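Local coordinates for protein endoglucanase A (Clostridium acetobutylicum, PDB 3IK2) that probably hydrolyses internal beta-1,4-glycosidic bonds of cellulose and related glucans as a glycoside hydrolase family 44 endoglucanase with a TIM-like barrel, at residues G38-T43 with D178-L183; P224-F229 with L274-Y279. All coordinates share one frame; numbering follows the deposited sequence.

Interaction 1 of 2, residues G38-T43 with D178-L183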
loop_
_atom_site.group_PDB
_atom_site.type_symbol
_atom_site.label_atom_id
_atom_site.label_comp_id
_atom_site.label_asym_id
_atom_site.label_seq_id
_atom_site.Cartn_x
_atom_site.Cartn_y
_atom_site.Cartn_z
ATOM N N GLY A 38 -10.246 -2.738 2.861
ATOM C CA GLY A 38 -9.540 -3.913 3.380
ATOM C C GLY A 38 -9.185 -3.795 4.846
ATOM O O GLY A 38 -9.739 -2.957 5.564
ATOM N N GLY A 39 -8.265 -4.635 5.306
ATOM C CA GLY A 39 -7.850 -4.586 6.714
ATOM C C GLY A 39 -8.685 -5.542 7.569
ATOM O O GLY A 39 -9.426 -6.395 7.057
ATOM N N ASN A 40 -8.578 -5.378 8.883
ATOM C CA ASN A 40 -9.137 -6.331 9.811
ATOM C C ASN A 40 -10.629 -6.542 9.719
ATOM O O ASN A 40 -11.095 -7.628 10.012
ATOM C CB ASN A 40 -8.742 -5.936 11.238
ATOM C CG ASN A 40 -7.272 -6.129 11.486
ATOM O OD1 ASN A 40 -6.585 -6.749 10.676
ATOM N ND2 ASN A 40 -6.769 -5.573 12.589
ATOM N N ARG A 41 -11.362 -5.496 9.332
ATOM C CA ARG A 41 -12.829 -5.531 9.258
ATOM C C ARG A 41 -13.324 -6.310 8.070
ATOM O O ARG A 41 -14.486 -6.719 8.047
ATOM C CB ARG A 41 -13.414 -4.114 9.224
ATOM C CG ARG A 41 -13.590 -3.450 10.621
ATOM C CD ARG A 41 -14.850 -4.037 11.289
ATOM N NE ARG A 41 -15.234 -3.413 12.567
ATOM C CZ ARG A 41 -16.452 -3.538 13.127
ATOM N NH1 ARG A 41 -17.417 -4.247 12.539
ATOM N NH2 ARG A 41 -16.722 -2.934 14.269
ATOM N N SER A 42 -12.442 -6.528 7.089
ATOM C CA SER A 42 -12.768 -7.258 5.861
ATOM C C SER A 42 -13.048 -8.720 6.115
ATOM O O SER A 42 -13.913 -9.305 5.464
ATOM C CB SER A 42 -11.650 -7.103 4.793
ATOM O OG SER A 42 -10.449 -7.798 5.152
ATOM N N THR A 43 -12.344 -9.321 7.072
ATOM C CA THR A 43 -12.344 -10.797 7.199
ATOM C C THR A 43 -13.745 -11.350 7.449
ATOM O O THR A 43 -14.153 -12.379 6.863
ATOM C CB THR A 43 -11.402 -11.255 8.316
ATOM O OG1 THR A 43 -10.072 -10.823 8.020
ATOM C CG2 THR A 43 -11.432 -12.782 8.487
ATOM N N ASP A 178 -8.706 -11.775 1.244
ATOM C CA ASP A 178 -8.859 -11.508 2.681
ATOM C C ASP A 178 -7.763 -10.557 3.206
ATOM O O ASP A 178 -7.316 -9.661 2.492
ATOM C CB ASP A 178 -8.936 -12.831 3.498
ATOM C CG ASP A 178 -9.704 -12.679 4.803
ATOM O OD1 ASP A 178 -9.204 -11.960 5.711
ATOM O OD2 ASP A 178 -10.798 -13.294 4.926
ATOM N N ASN A 179 -7.297 -10.800 4.428
ATOM C CA ASN A 179 -6.402 -9.872 5.093
ATOM C C ASN A 179 -5.619 -10.522 6.209
ATOM O O ASN A 179 -6.202 -11.185 7.044
ATOM C CB ASN A 179 -7.214 -8.714 5.674
ATOM C CG ASN A 179 -6.349 -7.695 6.376
ATOM O OD1 ASN A 179 -5.623 -6.954 5.732
ATOM N ND2 ASN A 179 -6.430 -7.652 7.705
ATOM N N GLU A 180 -4.312 -10.313 6.240
ATOM C CA GLU A 180 -3.468 -10.816 7.355
ATOM C C GLU A 180 -3.854 -12.188 7.933
ATOM O O GLU A 180 -4.138 -12.315 9.130
ATOM C CB GLU A 180 -3.343 -9.768 8.459
ATOM C CG GLU A 180 -2.774 -8.461 7.928
ATOM C CD GLU A 180 -2.590 -7.442 8.975
ATOM O OE1 GLU A 180 -2.963 -7.708 10.150
ATOM O OE2 GLU A 180 -2.076 -6.356 8.631
ATOM N N PRO A 181 -3.802 -13.228 7.080
ATOM C CA PRO A 181 -4.262 -14.579 7.395
ATOM C C PRO A 181 -3.543 -15.271 8.580
ATOM O O PRO A 181 -4.188 -16.027 9.326
ATOM C CB PRO A 181 -4.046 -15.336 6.075
ATOM C CG PRO A 181 -3.003 -14.563 5.381
ATOM C CD PRO A 181 -3.257 -13.145 5.710
ATOM N N SER A 182 -2.239 -15.032 8.758
ATOM C CA SER A 182 -1.529 -15.617 9.900
ATOM C C SER A 182 -1.954 -14.955 11.225
ATOM O O SER A 182 -1.684 -15.480 12.311
ATOM C CB SER A 182 -0.001 -15.572 9.693
ATOM O OG SER A 182 0.568 -14.304 9.990
ATOM N N LEU A 183 -2.641 -13.807 11.139
ATOM C CA LEU A 183 -3.207 -13.197 12.325
ATOM C C LEU A 183 -4.680 -13.545 12.536
ATOM O O LEU A 183 -5.281 -13.051 13.451
ATOM C CB LEU A 183 -3.031 -11.668 12.287
ATOM C CG LEU A 183 -1.598 -11.175 12.390
ATOM C CD1 LEU A 183 -1.574 -9.637 12.601
ATOM C CD2 LEU A 183 -0.885 -11.917 13.512
HETATM O O HOH W 1 -7.662 -6.582 2.917
HETATM O O HOH W 2 -5.064 -8.783 11.483
HETATM O O HOH W 3 -8.075 -9.541 9.238
#
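N179 lays its side-chain amide flat over the peptide that joins G39 to N40, the two planes nearly parallel. Its chi1 of -180° puts CG anti to the backbone N and carries the amide out over the loop 38-43. At the base of the side chain, CB sits 3.4 Å from S42 OG. CG rests above the peptide, 3.4 Å from G39 C, and OD1 reaches back over G39, 3.4 Å from its CA. ND2 also lies above the carbonyl carbon, 3.1 Å from G39 C, rather than in line with the carbonyl oxygen, and donates to no backbone atom of this loop. ND2 comes 3.1 Å from N40 OD1, the two amides inclined by 63°, and donates to water 3 at 2.9 Å. That water also donates to T43 OG1.

Within the loop, S42 OG and N both donate to G39 O; the OG bond lies in the carbonyl plane. Beside N179, T43 OG1 donates to the syn lone pair of D178 OD1 at 2.7 Å. W184 also bonds D178 OD1, while the backbone N atoms of A105 and G106 take OD2, leaving the buried carboxylate well satisfied. Water 2 bridges N40 OD1 to E180 OE1; the remaining ends of these side chains go to D57 and H277 respectively. Water 1 ties G39 N to D178 O.

The contact thus joins the loops that leave barrel strands 34-37 and 174-177, which flank strand 99-103 in the sheet. W184 of helix 184-187 packs on T43, W66 of helix 65-69 packs on S42, and E352 on strand 347-353 meets N179 and E180.

Interaction 2 of 2, residues P224-F229 with L274-Y279; sequences PALFGF and LDLHWY
L226 and L276 run alongside each other on one face of the sheet, their CD1 methyls 3.8 Å apart, and form a ridge met by F232 of helix 229-234. Further back, the CD edge of the P224 ring meets L274 CD1 at 3.9 Å, and Y255 of helix 251-266 touches both.

Between these two pairs the strand bulges. A225, with left-handed backbone angles (62°/56°), brings CB within 3.4 Å of D275 OD2, the carboxylate being held by S349 through OD1 and S351 through OD2. D275 O faces the bulge and accepts two weak bonds, from A225 N and L226 N. Regular pairing returns at H277 N, which donates to L226 O at 2.8 Å, nearly along the C=O axis. The H277 side chain lies against the backbone of strand 224-226, CB 3.3 Å from L226 O; its imidazole, bonded to E180, has A225 O above one face, nearer the ring's margin than its centre. Where the strands part, water 4 bridges F227 O to Y279 N, and the rings of F229 and W278 meet edge to edge, CD1 to CZ3.

Two successive parallel strands linked through helices in this way form a beta-alpha-beta unit of the closed eight-stranded TIM barrel.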
loop_
_atom_site.group_PDB
_atom_site.type_symbol
_atom_site.label_atom_id
_atom_site.label_comp_id
_atom_site.label_asym_id
_atom_site.label_seq_id
_atom_site.Cartn_x
_atom_site.Cartn_y
_atom_site.Cartn_z
ATOM N N PRO A 224 -0.438 -12.713 -0.140
ATOM C CA PRO A 224 -1.478 -13.117 0.807
ATOM C C PRO A 224 -1.970 -12.002 1.727
ATOM O O PRO A 224 -2.818 -12.272 2.563
ATOM C CB PRO A 224 -0.784 -14.234 1.634
ATOM C CG PRO A 224 0.607 -14.339 1.100
ATOM C CD PRO A 224 0.892 -13.049 0.381
ATOM N N ALA A 225 -1.481 -10.772 1.551
ATOM C CA ALA A 225 -1.715 -9.637 2.485
ATOM C C ALA A 225 -1.147 -9.922 3.866
ATOM O O ALA A 225 -1.846 -9.849 4.881
ATOM C CB ALA A 225 -3.210 -9.228 2.567
ATOM N N LEU A 226 0.148 -10.215 3.885
ATOM C CA LEU A 226 0.884 -10.548 5.091
ATOM C C LEU A 226 1.116 -9.317 5.967
ATOM O O LEU A 226 1.482 -8.245 5.467
ATOM C CB LEU A 226 2.224 -11.154 4.692
ATOM C CG LEU A 226 2.144 -12.348 3.754
ATOM C CD1 LEU A 226 3.552 -12.660 3.158
ATOM C CD2 LEU A 226 1.545 -13.531 4.447
ATOM N N PHE A 227 0.919 -9.481 7.267
ATOM C CA PHE A 227 0.925 -8.368 8.224
ATOM C C PHE A 227 2.279 -7.665 8.422
ATOM O O PHE A 227 2.330 -6.510 8.861
ATOM C CB PHE A 227 0.335 -8.841 9.567
ATOM C CG PHE A 227 1.339 -9.469 10.533
ATOM C CD1 PHE A 227 2.088 -8.673 11.410
ATOM C CD2 PHE A 227 1.485 -10.847 10.617
ATOM C CE1 PHE A 227 2.988 -9.248 12.301
ATOM C CE2 PHE A 227 2.375 -11.438 11.549
ATOM C CZ PHE A 227 3.128 -10.640 12.367
ATOM N N GLY A 228 3.374 -8.362 8.113
ATOM C CA GLY A 228 4.685 -7.924 8.601
ATOM C C GLY A 228 5.763 -8.985 8.537
ATOM O O GLY A 228 5.498 -10.113 8.157
ATOM N N PHE A 229 6.995 -8.635 8.922
ATOM C CA PHE A 229 8.123 -9.479 8.578
ATOM C C PHE A 229 7.999 -10.894 9.129
ATOM O O PHE A 229 8.442 -11.862 8.493
ATOM C CB PHE A 229 9.461 -8.853 9.033
ATOM C CG PHE A 229 10.647 -9.490 8.398
ATOM C CD1 PHE A 229 11.248 -8.904 7.293
ATOM C CD2 PHE A 229 11.141 -10.712 8.875
ATOM C CE1 PHE A 229 12.361 -9.508 6.682
ATOM C CE2 PHE A 229 12.225 -11.336 8.260
ATOM C CZ PHE A 229 12.851 -10.731 7.171
ATOM N N LEU A 274 1.965 -9.844 -5.256
ATOM C CA LEU A 274 2.382 -10.257 -3.927
ATOM C C LEU A 274 2.092 -9.079 -2.996
ATOM O O LEU A 274 2.687 -8.007 -3.138
ATOM C CB LEU A 274 3.880 -10.610 -3.884
ATOM C CG LEU A 274 4.367 -11.050 -2.479
ATOM C CD1 LEU A 274 3.797 -12.442 -2.101
ATOM C CD2 LEU A 274 5.887 -11.021 -2.375
ATOM N N ASP A 275 1.137 -9.258 -2.088
ATOM C CA ASP A 275 0.672 -8.144 -1.282
ATOM C C ASP A 275 1.135 -8.238 0.166
ATOM O O ASP A 275 0.998 -9.269 0.824
ATOM C CB ASP A 275 -0.839 -8.020 -1.371
ATOM C CG ASP A 275 -1.374 -6.799 -0.637
ATOM O OD1 ASP A 275 -0.913 -5.660 -0.895
ATOM O OD2 ASP A 275 -2.287 -6.976 0.188
ATOM N N LEU A 276 1.677 -7.137 0.652
ATOM C CA LEU A 276 2.415 -7.108 1.900
ATOM C C LEU A 276 1.983 -5.870 2.679
ATOM O O LEU A 276 1.590 -4.878 2.083
ATOM C CB LEU A 276 3.924 -7.013 1.576
ATOM C CG LEU A 276 4.853 -8.222 1.416
ATOM C CD1 LEU A 276 4.236 -9.555 1.034
ATOM C CD2 LEU A 276 6.130 -7.926 0.591
ATOM N N HIS A 277 2.045 -5.953 4.003
ATOM C CA HIS A 277 1.915 -4.807 4.869
ATOM C C HIS A 277 3.253 -4.510 5.516
ATOM O O HIS A 277 4.009 -5.414 5.837
ATOM C CB HIS A 277 0.823 -5.030 5.926
ATOM C CG HIS A 277 -0.526 -5.269 5.335
ATOM N ND1 HIS A 277 -1.600 -5.701 6.077
ATOM C CD2 HIS A 277 -0.965 -5.169 4.054
ATOM C CE1 HIS A 277 -2.648 -5.848 5.282
ATOM N NE2 HIS A 277 -2.284 -5.542 4.049
ATOM N N TRP A 278 3.551 -3.229 5.690
ATOM C CA TRP A 278 4.843 -2.819 6.210
ATOM C C TRP A 278 4.673 -1.640 7.134
ATOM O O TRP A 278 4.559 -0.493 6.698
ATOM C CB TRP A 278 5.784 -2.478 5.072
ATOM C CG TRP A 278 7.246 -2.248 5.474
ATOM C CD1 TRP A 278 7.942 -1.081 5.379
ATOM C CD2 TRP A 278 8.165 -3.222 5.983
ATOM N NE1 TRP A 278 9.241 -1.271 5.793
ATOM C CE2 TRP A 278 9.405 -2.576 6.161
ATOM C CE3 TRP A 278 8.060 -4.578 6.303
ATOM C CZ2 TRP A 278 10.542 -3.243 6.660
ATOM C CZ3 TRP A 278 9.188 -5.246 6.792
ATOM C CH2 TRP A 278 10.406 -4.575 6.959
ATOM N N TYR A 279 4.596 -1.945 8.420
ATOM C CA TYR A 279 4.631 -0.931 9.445
ATOM C C TYR A 279 6.016 -1.079 10.005
ATOM O O TYR A 279 6.324 -2.122 10.573
ATOM C CB TYR A 279 3.576 -1.189 10.517
ATOM C CG TYR A 279 2.161 -1.048 9.992
ATOM C CD1 TYR A 279 1.522 0.212 9.941
ATOM C CD2 TYR A 279 1.449 -2.167 9.554
ATOM C CE1 TYR A 279 0.195 0.336 9.462
ATOM C CE2 TYR A 279 0.125 -2.042 9.063
ATOM C CZ TYR A 279 -0.489 -0.786 9.016
ATOM O OH TYR A 279 -1.801 -0.671 8.543
HETATM O O HOH W 4 4.528 -4.730 9.305
#

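Interactions 1 and 2 lie 11 Å apart between centres and touch directly at the C-terminal ends of the barrel strands. Their polar junction is a probable hydrogen bond of 2.7 Å between E180 OE2 and H277 ND1. Packing contacts lie beside it: N179 OD1 approaches H277 CE1 to 3.2 Å, and E180 CD approaches F227 CB to 3.3 Å. E352 on strand 347-353 connects to both, touching N179 and E180 of one and hydrogen-bonded through OE1 to Y279 OH of the other. An Asn-Glu-Pro sequence after the fourth strand facing a glutamate on the seventh is consistent with the active-site layout of related TIM-barrel glycosidases.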